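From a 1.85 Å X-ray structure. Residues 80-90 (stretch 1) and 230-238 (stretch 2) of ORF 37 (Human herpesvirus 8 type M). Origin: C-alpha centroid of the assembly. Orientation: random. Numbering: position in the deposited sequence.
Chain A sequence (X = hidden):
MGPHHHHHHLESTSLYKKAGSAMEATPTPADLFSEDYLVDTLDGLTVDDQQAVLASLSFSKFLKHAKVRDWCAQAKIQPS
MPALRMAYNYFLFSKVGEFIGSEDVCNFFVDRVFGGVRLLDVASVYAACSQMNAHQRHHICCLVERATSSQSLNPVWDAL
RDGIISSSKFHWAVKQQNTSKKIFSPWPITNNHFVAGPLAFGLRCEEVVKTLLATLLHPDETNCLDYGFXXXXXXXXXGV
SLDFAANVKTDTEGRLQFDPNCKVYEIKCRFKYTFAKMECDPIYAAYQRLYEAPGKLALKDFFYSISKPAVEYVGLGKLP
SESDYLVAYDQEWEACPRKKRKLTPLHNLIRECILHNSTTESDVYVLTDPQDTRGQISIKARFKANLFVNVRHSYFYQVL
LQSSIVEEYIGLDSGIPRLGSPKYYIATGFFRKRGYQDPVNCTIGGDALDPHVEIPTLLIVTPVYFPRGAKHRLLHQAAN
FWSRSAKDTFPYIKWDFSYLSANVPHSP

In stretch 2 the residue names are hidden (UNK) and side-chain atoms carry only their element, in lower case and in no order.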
# COMPACT_ATOMS: atom_id res chain seq x y z
N SER A 80 -0.03 11.09 -24.00
CA SER A 80 -0.62 11.67 -22.81
C SER A 80 -0.82 10.58 -21.73
O SER A 80 -0.99 9.40 -22.06
CB SER A 80 -1.99 12.23 -23.21
OG SER A 80 -2.70 12.72 -22.10
N MET A 81 -0.78 10.97 -20.45
CA MET A 81 -1.24 10.13 -19.35
C MET A 81 -2.62 10.60 -18.86
O MET A 81 -2.87 11.82 -18.79
CB MET A 81 -0.23 10.13 -18.20
CG MET A 81 1.16 9.59 -18.60
SD MET A 81 1.27 7.78 -18.81
CE MET A 81 1.37 7.27 -17.09
N PRO A 82 -3.52 9.65 -18.51
CA PRO A 82 -3.25 8.22 -18.33
C PRO A 82 -3.32 7.32 -19.59
O PRO A 82 -3.18 6.11 -19.46
CB PRO A 82 -4.34 7.82 -17.36
CG PRO A 82 -5.53 8.67 -17.82
CD PRO A 82 -4.94 9.97 -18.25
N ALA A 83 -3.55 7.90 -20.78
CA ALA A 83 -3.81 7.10 -21.99
C ALA A 83 -2.71 6.09 -22.31
O ALA A 83 -2.98 4.96 -22.69
CB ALA A 83 -4.13 8.02 -23.23
N LEU A 84 -1.45 6.51 -22.19
CA LEU A 84 -0.35 5.60 -22.53
C LEU A 84 -0.22 4.44 -21.49
O LEU A 84 0.13 3.30 -21.84
CB LEU A 84 0.95 6.40 -22.68
CG LEU A 84 2.22 5.67 -23.11
CD1 LEU A 84 1.99 4.82 -24.37
CD2 LEU A 84 3.38 6.67 -23.29
N ARG A 85 -0.54 4.73 -20.24
CA ARG A 85 -0.61 3.70 -19.18
C ARG A 85 -1.73 2.66 -19.47
O ARG A 85 -1.51 1.46 -19.26
CB ARG A 85 -0.84 4.38 -17.81
CG ARG A 85 -0.77 3.42 -16.61
CD ARG A 85 0.59 2.80 -16.44
NE ARG A 85 0.54 1.68 -15.48
CZ ARG A 85 1.60 1.09 -14.93
NH1 ARG A 85 2.81 1.56 -15.18
NH2 ARG A 85 1.43 0.07 -14.10
N MET A 86 -2.89 3.15 -19.94
CA MET A 86 -4.01 2.27 -20.37
C MET A 86 -3.57 1.38 -21.53
O MET A 86 -3.81 0.17 -21.50
CB MET A 86 -5.25 3.10 -20.78
CG MET A 86 -6.03 3.68 -19.59
SD MET A 86 -6.58 2.48 -18.35
CE MET A 86 -6.09 3.38 -16.95
N ALA A 87 -2.87 1.96 -22.52
CA ALA A 87 -2.29 1.21 -23.66
C ALA A 87 -1.35 0.09 -23.18
O ALA A 87 -1.46 -1.07 -23.62
CB ALA A 87 -1.52 2.16 -24.59
N TYR A 88 -0.43 0.45 -22.28
CA TYR A 88 0.46 -0.54 -21.63
C TYR A 88 -0.32 -1.66 -20.94
O TYR A 88 0.00 -2.84 -21.12
CB TYR A 88 1.38 0.14 -20.60
CG TYR A 88 2.07 -0.86 -19.67
CD1 TYR A 88 3.03 -1.73 -20.15
CD2 TYR A 88 1.70 -0.94 -18.31
CE1 TYR A 88 3.66 -2.69 -19.31
CE2 TYR A 88 2.30 -1.90 -17.46
CZ TYR A 88 3.29 -2.74 -17.97
OH TYR A 88 3.88 -3.67 -17.14
N ASN A 89 -1.34 -1.29 -20.14
CA ASN A 89 -2.17 -2.31 -19.45
C ASN A 89 -2.72 -3.32 -20.46
O ASN A 89 -2.70 -4.53 -20.23
CB ASN A 89 -3.32 -1.69 -18.65
CG ASN A 89 -2.90 -1.28 -17.21
OD1 ASN A 89 -3.38 -1.85 -16.23
ND2 ASN A 89 -1.98 -0.35 -17.10
N TYR A 90 -3.22 -2.83 -21.58
CA TYR A 90 -3.71 -3.73 -22.61
C TYR A 90 -2.66 -4.73 -23.10
O TYR A 90 -2.89 -5.94 -23.09
CB TYR A 90 -4.34 -2.97 -23.80
CG TYR A 90 -4.63 -3.92 -24.94
CD1 TYR A 90 -5.69 -4.85 -24.85
CD2 TYR A 90 -3.84 -3.92 -26.09
CE1 TYR A 90 -5.95 -5.75 -25.89
CE2 TYR A 90 -4.11 -4.82 -27.16
CZ TYR A 90 -5.15 -5.71 -27.04
OH TYR A 90 -5.42 -6.58 -28.09
N UNK A 230 -3.96 -1.22 -7.11
CA UNK A 230 -4.94 -0.27 -7.61
C UNK A 230 -4.22 0.92 -8.22
O UNK A 230 -3.77 1.80 -7.49
c UNK A 230 -6.72 -0.89 -5.97
c UNK A 230 -6.53 0.32 -3.47
c UNK A 230 -5.79 0.23 -6.45
s UNK A 230 -7.62 -0.67 -4.43
N UNK A 231 -4.15 0.96 -9.56
CA UNK A 231 -3.58 2.09 -10.28
C UNK A 231 -4.60 3.26 -10.20
O UNK A 231 -5.83 3.02 -10.12
c UNK A 231 -3.35 1.69 -11.74
n UNK A 231 -3.50 -0.95 -13.62
c UNK A 231 -2.50 -0.11 -13.35
c UNK A 231 -2.44 0.46 -11.92
o UNK A 231 -1.64 0.21 -14.19
N UNK A 232 -4.13 4.50 -10.23
CA UNK A 232 -5.01 5.66 -10.42
C UNK A 232 -5.60 5.71 -11.84
O UNK A 232 -4.87 5.88 -12.82
c UNK A 232 -4.29 7.00 -10.14
o UNK A 232 -5.05 8.09 -10.69
N UNK A 233 -6.95 5.60 -11.98
CA UNK A 233 -7.51 5.70 -13.34
C UNK A 233 -7.47 7.12 -13.91
O UNK A 233 -7.62 7.29 -15.13
c UNK A 233 -7.97 5.32 -10.96
c UNK A 233 -9.27 5.52 -11.68
c UNK A 233 -8.96 5.22 -13.16
N UNK A 234 -7.29 8.12 -13.07
CA UNK A 234 -7.34 9.50 -13.54
C UNK A 234 -6.00 9.99 -14.06
O UNK A 234 -5.97 10.80 -14.97
c UNK A 234 -7.87 10.43 -12.46
o UNK A 234 -10.20 9.83 -14.32
c UNK A 234 -9.35 10.18 -12.08
n UNK A 234 -11.22 11.37 -13.05
c UNK A 234 -10.30 10.45 -13.25
N UNK A 235 -4.89 9.43 -13.55
CA UNK A 235 -3.55 9.86 -14.02
C UNK A 235 -2.60 8.76 -14.49
O UNK A 235 -1.70 9.01 -15.31
c UNK A 235 -2.80 10.10 -11.60
o UNK A 235 -2.14 9.07 -11.42
n UNK A 235 -3.47 10.70 -10.61
c UNK A 235 -2.87 10.75 -12.96
N UNK A 236 -2.78 7.54 -13.99
CA UNK A 236 -1.88 6.43 -14.32
C UNK A 236 -0.43 6.55 -13.82
O UNK A 236 0.41 5.76 -14.24
N UNK A 237 -0.15 7.48 -12.90
CA UNK A 237 1.22 7.64 -12.34
C UNK A 237 1.33 7.21 -10.87
O UNK A 237 2.42 6.92 -10.38
c UNK A 237 1.16 10.09 -11.60
c UNK A 237 1.58 9.51 -13.97
c UNK A 237 1.92 11.43 -11.57
c UNK A 237 1.79 9.06 -12.56
N UNK A 238 0.18 7.15 -10.19
CA UNK A 238 0.13 6.70 -8.80
C UNK A 238 -0.63 5.36 -8.68
O UNK A 238 -1.47 5.02 -9.51
c UNK A 238 1.29 9.21 -7.18
c UNK A 238 -0.65 10.20 -8.28
c UNK A 238 1.88 10.49 -7.06
c UNK A 238 -0.06 11.50 -8.16
c UNK A 238 1.20 11.62 -7.57
c UNK A 238 -0.58 7.69 -7.88
c UNK A 238 0.05 9.05 -7.80
O HOH W 1 2.98 4.73 -15.01

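Position 230 carries three carbons and one sulfur in an unbranched chain, with the sulfur before the last carbon. The side chain is out of reach of stretch 1. It is Met-230, in a short strand.

Position 231 has three carbons, the third bearing one oxygen and one nitrogen. This is a terminal amide on a two-carbon arm. Its oxygen lies 2.9 Å from Arg-85 NE and its nitrogen 2.8 Å from Asn-89 OD1. The residue is Gln-231. Both contacts are hydrogen bonds. Gln-231 OE1 also accepts from Arg-85 NH2 at 3.1 Å and from Asn-89 ND2 at 3.0 Å.

Position 232 has one carbon and one oxygen, and makes no close contact with stretch 1. It is Ser-232. Its backbone N donates to the backbone O of position 238 at 2.8 Å.

Position 233 has three carbons that close a ring onto the backbone nitrogen. It is Pro-233. Its CA-to-CB bond points away from stretch 1, but the backbone O of Pro-233 lies 3.7 Å from Pro-82 CG.

Position 234 again has three carbons ending in one oxygen and one nitrogen. Its CA-to-CB bond points away from stretch 1, and the residue is partly exposed. It is Gln-234. The backbone O of Gln-234 packs 3.5 Å from Pro-82 CD and has no polar partner in the model.

Position 235 has two carbons, the second bearing one oxygen and one nitrogen. Its CA-to-CB bond also points away. It is Asn-235. Asn-235 OD1 accepts from the backbone N of position 237 at 2.9 Å, which braces the turn. The backbone O of Asn-235 lies 3.4 Å from Met-81 CB.

Position 236 has no side-chain atoms. Its phi of 67° favours glycine, and an ideal CB would sit 2.9 Å from Arg-85 CB, a clash. Its backbone O lies 3.4 Å from Met-81 CE. It is Gly-236.

Position 237 has four carbons, forked at the first, with one arm two carbons long. The one-carbon arm lies 3.8 Å from Met-81 CE. It is Ile-237, and that arm is CG2.

Position 238 has one carbon and a six-carbon ring. The side chain is out of reach of stretch 1. It is Phe-238.

The contact has a polar part and a close-packed part. Arg-85 and Asn-89 lie one helical turn apart, so both can reach the amide of Gln-231. Asn-89 and Gln-231 pair their amides through two hydrogen bonds. The bare Gly-236 lets the turn approach Pro-82, with their CA atoms 4.6 Å apart. A water donates to Gly-236 O at 2.9 Å and accepts a weak bond from Arg-85 NH1 at 3.2 Å.

Stretch 2 (230-238) MQSPQNGIF
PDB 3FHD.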